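Local atomic coordinates of oxidase/hydroxylase (PDB entry 4XCB), a protein that probably acts as a 2-oxoglutarate-dependent oxygenase, holding a metal ion, 2-oxoglutarate and hygromycin B in a double-stranded beta-helix fold. Residues R36-L39 against E40-D43; A60-P63 against V64-R67; R171-E175 against R176-T180. All coordinates share one frame; numbering follows the deposited sequence.

From the N terminus, contact 1 comes first, where helix 29-40 runs out and the chain turns into the loop leading to strand 52-55. Contact 2 follows at the break between helices 58-61 and 63-69. Contact 3 comes much later, at the end of helix 170-175, before helix 182-185. Each is a local turn within an unbroken run of residues, so none closes a long loop, and the three lie in series without nesting or crossing. Contacts 1 and 2 touch through Glu38, Leu39 and Leu42, which tie the end of helix 29-40 to the Ser62 junction and the start of helix 63-69. Contact 3 is remote, its centre about 41 Å from that of contact 2, across the chain's centre.

Contact 1: residues R36-L39 against E40-D43; sequences RSEL and ERLD
Arg41 folds back over the last turn of helix 29-40 and meets Ser37 and Glu38 with its guanidinium. Its chain bends about the CG-CD bond (chi3 -85°), which turns the charged end back along the helix and sets one face over Glu38 CA, which lies toward the rim of the group. From there NH2 gives a hydrogen bond to Ser37 OG at 3.0 Å, with the hydroxyl tilted a little out of the guanidinium plane. Glu38 supplies the salt bridge. Its OE1 lies 2.9 Å from Arg41 NH2, a weak bond because the N-H points poorly, and still nearer NH1, at a spacing so short that its exact value is doubtful. Carboxylate and guanidinium planes stand 74° apart, so the pair is not the flat two-pronged kind. Glu38 OE2 is taken by Ser62 OG, and this buried carboxylate thus has partners for both oxygens.

This is the C-terminal end of a helix that lies against the large sheet of the double-stranded beta-helix: Leu39 reaches Leu221 and Thr223 on strand 220-229. Glu40 still makes the helical bond, its N to Arg36 O at 3.1 Å, while its CG rests 3.2 Å from that same carbonyl oxygen. At Arg41 the pattern shortens. Its N bonds to Glu38 O at 2.9 Å, approaching from above the carbonyl plane, and keeps only a weak bond to Ser37 O. Leu42 N likewise goes to Leu39 O, at 3.0 Å. The Leu42 side chain turns back against the helix end, CG 3.4 Å from Glu38 O, and with Leu39 packs on Leu58 and Phe65.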
# COMPACT_ATOMS: atom_id res chain seq x y z
N ARG A 36 11.32 3.44 40.61
CA ARG A 36 10.60 2.59 41.55
C ARG A 36 10.22 3.34 42.82
O ARG A 36 9.09 3.26 43.29
CB ARG A 36 11.44 1.38 41.94
CG ARG A 36 11.69 0.41 40.83
CD ARG A 36 12.66 -0.63 41.36
NE ARG A 36 12.79 -1.79 40.50
CZ ARG A 36 13.88 -2.54 40.46
NH1 ARG A 36 14.92 -2.22 41.22
NH2 ARG A 36 13.95 -3.60 39.66
N SER A 37 11.19 4.07 43.39
CA SER A 37 10.94 4.86 44.59
C SER A 37 9.80 5.83 44.40
O SER A 37 8.93 5.96 45.26
CB SER A 37 12.19 5.63 45.00
OG SER A 37 11.86 6.65 45.94
N GLU A 38 9.81 6.53 43.27
CA GLU A 38 8.78 7.52 42.98
C GLU A 38 7.40 6.86 42.88
O GLU A 38 6.44 7.35 43.47
CB GLU A 38 9.12 8.28 41.70
CG GLU A 38 8.16 9.44 41.41
CD GLU A 38 8.49 10.72 42.19
OE1 GLU A 38 9.18 10.65 43.22
OE2 GLU A 38 8.04 11.80 41.76
N LEU A 39 7.30 5.74 42.16
CA LEU A 39 6.00 5.07 42.04
C LEU A 39 5.45 4.67 43.40
O LEU A 39 4.25 4.77 43.64
CB LEU A 39 6.11 3.84 41.14
CG LEU A 39 6.30 4.11 39.65
CD1 LEU A 39 6.63 2.80 38.97
CD2 LEU A 39 5.06 4.72 39.02
N GLU A 40 6.32 4.22 44.29
CA GLU A 40 5.88 3.83 45.63
C GLU A 40 5.24 4.99 46.38
O GLU A 40 4.41 4.78 47.26
CB GLU A 40 7.05 3.27 46.43
CG GLU A 40 7.64 2.00 45.83
CD GLU A 40 8.67 1.34 46.73
OE1 GLU A 40 8.75 1.71 47.92
OE2 GLU A 40 9.40 0.45 46.24
N ARG A 41 5.63 6.21 46.03
CA ARG A 41 5.08 7.42 46.64
C ARG A 41 3.91 8.03 45.87
O ARG A 41 3.50 9.15 46.14
CB ARG A 41 6.19 8.46 46.80
CG ARG A 41 7.14 8.20 47.95
CD ARG A 41 8.23 9.26 48.04
NE ARG A 41 9.36 8.96 47.16
CZ ARG A 41 9.59 9.59 46.02
NH1 ARG A 41 8.77 10.55 45.60
NH2 ARG A 41 10.64 9.27 45.28
N LEU A 42 3.38 7.30 44.89
CA LEU A 42 2.24 7.80 44.12
C LEU A 42 1.03 6.90 44.29
O LEU A 42 1.16 5.73 44.64
CB LEU A 42 2.60 7.91 42.64
CG LEU A 42 3.70 8.90 42.27
CD1 LEU A 42 4.12 8.67 40.81
CD2 LEU A 42 3.25 10.32 42.47
N ASP A 43 -0.15 7.45 44.03
CA ASP A 43 -1.39 6.71 44.18
C ASP A 43 -1.75 5.94 42.91
O ASP A 43 -1.43 6.38 41.80
CB ASP A 43 -2.54 7.65 44.53
CG ASP A 43 -2.37 8.29 45.89
OD1 ASP A 43 -1.84 7.60 46.80
OD2 ASP A 43 -2.77 9.46 46.05

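Contact 2: residues A60-P63 against V64-R67; sequences AASP and VFAR
This is a helix-start contact, at the kink where helix 58-61 stops and helix 63-69 begins, on the flank of the protein next to helix 29-40. Ser62 stands between the two helices in an extended backbone conformation, and its side chain turns onto the first turn of the second. Its OG accepts from Phe65 N at 3.3 Å, with a fairly straight N-H (161°). A chi1 of 127°, off the staggered positions, brings the hydroxyl to that N-H. With Glu38 of helix 29-40 as the serine's second partner, a carboxylate stands beside the positive end of the helix dipole, probably a favourable place for its negative charge.

The carbonyl of the same serine opens the helical ladder: Ala66 N bonds to Ser62 O at 3.0 Å, in the carbonyl plane, and Phe65 N adds a weak bond to that oxygen. One residue on, Arg67 N reaches Pro63 O at 3.0 Å, coming from above the plane of the carbonyl. The Arg67 side chain then doubles back, bent at chi3 (-72°), until Pro63 O sits 3.4 Å over the centre of its guanidinium face and NH1 lies 3.6 Å from Pro63 CB. The Phe65 ring packs against helix 29-40, and Val64 packs on Phe35 of the same helix. A serine N-cap followed by a proline in the first turn, where no backbone N-H is needed, is a classic way to begin an alpha-helix.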
# COMPACT_ATOMS: atom_id res chain seq x y z
N ALA A 60 1.68 14.06 34.88
CA ALA A 60 0.95 15.03 35.70
C ALA A 60 1.24 14.82 37.18
O ALA A 60 1.26 15.78 37.97
CB ALA A 60 -0.55 14.94 35.43
N ALA A 61 1.47 13.57 37.54
CA ALA A 61 1.58 13.16 38.94
C ALA A 61 2.94 13.48 39.56
O ALA A 61 3.05 13.63 40.78
CB ALA A 61 1.28 11.67 39.06
N SER A 62 3.97 13.58 38.74
CA SER A 62 5.32 13.67 39.27
C SER A 62 6.31 14.21 38.24
O SER A 62 6.35 13.72 37.12
CB SER A 62 5.77 12.30 39.77
OG SER A 62 7.02 11.93 39.21
N PRO A 63 7.11 15.21 38.63
CA PRO A 63 8.09 15.79 37.71
C PRO A 63 9.12 14.79 37.22
O PRO A 63 9.70 15.01 36.15
CB PRO A 63 8.76 16.88 38.55
CG PRO A 63 7.73 17.26 39.52
CD PRO A 63 7.02 15.99 39.87
N VAL A 64 9.39 13.75 38.00
CA VAL A 64 10.30 12.70 37.57
C VAL A 64 9.80 12.03 36.31
O VAL A 64 10.56 11.83 35.36
CB VAL A 64 10.49 11.63 38.67
CG1 VAL A 64 11.12 10.37 38.09
CG2 VAL A 64 11.33 12.20 39.79
N PHE A 65 8.52 11.71 36.29
CA PHE A 65 7.98 11.04 35.12
C PHE A 65 7.62 12.01 34.01
O PHE A 65 7.62 11.63 32.84
CB PHE A 65 6.79 10.17 35.53
CG PHE A 65 7.21 8.97 36.31
CD1 PHE A 65 8.06 8.02 35.73
CD2 PHE A 65 6.81 8.78 37.63
CE1 PHE A 65 8.48 6.92 36.44
CE2 PHE A 65 7.23 7.66 38.34
CZ PHE A 65 8.06 6.74 37.75
N ALA A 66 7.39 13.27 34.36
CA ALA A 66 7.31 14.31 33.34
C ALA A 66 8.61 14.39 32.55
O ALA A 66 8.61 14.52 31.33
CB ALA A 66 6.98 15.67 33.96
N ARG A 67 9.74 14.29 33.26
CA ARG A 67 11.05 14.36 32.62
C ARG A 67 11.34 13.08 31.85
O ARG A 67 11.92 13.13 30.76
CB ARG A 67 12.14 14.63 33.65
CG ARG A 67 12.08 16.07 34.20
CD ARG A 67 13.31 16.43 34.99
NE ARG A 67 13.34 15.74 36.27
CZ ARG A 67 12.75 16.21 37.37
NH1 ARG A 67 12.10 17.37 37.34
NH2 ARG A 67 12.81 15.52 38.50

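Contact 3: residues R171-E175 against R176-T180; sequences RERAE and RGENT
A Schellman motif ends helix 170-175, with Gly177 as its C-prime residue. Glu178 N reaches back to Arg173 O at 2.9 Å, and inside that bond Gly177 N meets Ala174 O at 2.9 Å, arriving from above the carbonyl plane. Gly177 has the positive phi of 69° that the turn needs and that glycine adopts with ease.

Beside this turn Arg176 and Glu172 are joined twice. Their backbones make the last helical bond, Arg176 N to Glu172 O, and their side chains form a salt bridge. Arg176 NH2 lies 2.7 Å from Glu172 OE2, which sits near the guanidinium plane at its edge and is approached on its anti side; NE adds a weak bond to the same oxygen. The carboxylate gets there with CG between the backbone N and carbonyl carbon (chi1 50°) and a further bend at chi2. With an alanine in place of Glu172, the Arg176 guanidinium would probably lose its charged mate and be set free to swing.

The whole turn lies at the surface, in the connection between helices 170-175 and 182-185 of this cupin-clan fold, where Arg173 packs on Leu182 and Phe187 and Arg176 on Arg9 of a second subunit. Arg173 also grips the outgoing loop. Glu178 CG lies over one face of its guanidinium, and Glu178 OE1 is 3.6 Å from Arg173 NH2 but well out of the plane, so the two pair by charge alone. Arg173 NE instead points at a water in the guanidinium plane, at 2.5 Å from its oxygen, an unusually short spacing whose exact value is doubtful, and this water donates to Glu178 O at 2.7 Å and Thr180 O at 3.1 Å.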
# COMPACT_ATOMS: atom_id res chain seq x y z
N ARG A 171 -12.54 -12.09 15.77
CA ARG A 171 -13.98 -12.22 15.58
C ARG A 171 -14.37 -13.68 15.27
O ARG A 171 -15.32 -14.20 15.84
CB ARG A 171 -14.48 -11.28 14.48
CG ARG A 171 -16.00 -11.16 14.35
CD ARG A 171 -16.62 -10.46 15.55
NE ARG A 171 -16.21 -9.06 15.69
CZ ARG A 171 -16.91 -8.02 15.22
NH1 ARG A 171 -18.05 -8.22 14.58
NH2 ARG A 171 -16.46 -6.79 15.40
N GLU A 172 -13.61 -14.32 14.38
CA GLU A 172 -13.92 -15.69 13.98
C GLU A 172 -13.76 -16.64 15.16
O GLU A 172 -14.57 -17.55 15.34
CB GLU A 172 -13.04 -16.14 12.81
CG GLU A 172 -11.54 -15.90 12.98
CD GLU A 172 -10.75 -17.12 13.43
OE1 GLU A 172 -9.55 -16.95 13.75
OE2 GLU A 172 -11.31 -18.24 13.46
N ARG A 173 -12.72 -16.42 15.97
CA ARG A 173 -12.50 -17.23 17.17
C ARG A 173 -13.69 -17.14 18.10
O ARG A 173 -14.14 -18.15 18.65
CB ARG A 173 -11.23 -16.79 17.90
CG ARG A 173 -9.95 -17.06 17.14
CD ARG A 173 -8.74 -17.05 18.07
NE ARG A 173 -8.81 -18.12 19.07
CZ ARG A 173 -8.49 -19.39 18.83
NH1 ARG A 173 -8.08 -19.77 17.62
NH2 ARG A 173 -8.57 -20.29 19.80
N ALA A 174 -14.21 -15.93 18.26
CA ALA A 174 -15.38 -15.71 19.10
C ALA A 174 -16.60 -16.43 18.53
O ALA A 174 -17.34 -17.08 19.26
CB ALA A 174 -15.65 -14.23 19.23
N GLU A 175 -16.79 -16.33 17.22
CA GLU A 175 -17.91 -17.00 16.56
C GLU A 175 -17.82 -18.51 16.69
O GLU A 175 -18.84 -19.20 16.75
CB GLU A 175 -17.97 -16.61 15.09
CG GLU A 175 -18.33 -15.15 14.85
CD GLU A 175 -18.25 -14.76 13.39
OE1 GLU A 175 -17.83 -15.61 12.57
OE2 GLU A 175 -18.61 -13.61 13.06
N ARG A 176 -16.60 -19.03 16.73
CA ARG A 176 -16.42 -20.47 16.86
C ARG A 176 -16.43 -20.87 18.33
O ARG A 176 -16.12 -22.01 18.68
CB ARG A 176 -15.12 -20.91 16.18
CG ARG A 176 -15.35 -21.41 14.76
CD ARG A 176 -14.04 -21.75 14.07
NE ARG A 176 -13.45 -20.58 13.43
CZ ARG A 176 -13.62 -20.27 12.14
NH1 ARG A 176 -14.35 -21.06 11.36
NH2 ARG A 176 -13.04 -19.18 11.64
N GLY A 177 -16.80 -19.91 19.19
CA GLY A 177 -16.99 -20.16 20.61
C GLY A 177 -15.71 -20.45 21.37
O GLY A 177 -15.72 -21.21 22.34
N GLU A 178 -14.62 -19.84 20.93
CA GLU A 178 -13.31 -20.06 21.54
C GLU A 178 -13.01 -19.00 22.60
O GLU A 178 -12.10 -18.19 22.42
CB GLU A 178 -12.21 -20.05 20.48
CG GLU A 178 -12.35 -21.11 19.39
CD GLU A 178 -12.07 -22.51 19.89
OE1 GLU A 178 -11.12 -22.67 20.69
OE2 GLU A 178 -12.79 -23.44 19.49
N ASN A 179 -13.76 -19.02 23.70
CA ASN A 179 -13.64 -17.96 24.71
C ASN A 179 -12.49 -18.14 25.71
O ASN A 179 -12.58 -17.68 26.84
CB ASN A 179 -14.96 -17.81 25.47
CG ASN A 179 -15.50 -19.14 25.98
OD1 ASN A 179 -14.76 -20.12 26.11
ND2 ASN A 179 -16.80 -19.18 26.27
N THR A 180 -11.43 -18.80 25.27
CA THR A 180 -10.20 -18.90 26.06
C THR A 180 -9.11 -18.06 25.40
O THR A 180 -8.76 -18.30 24.25
CB THR A 180 -9.73 -20.36 26.19
OG1 THR A 180 -10.56 -21.05 27.15
CG2 THR A 180 -8.28 -20.43 26.65
O HOH W 1 -9.67 -17.62 21.37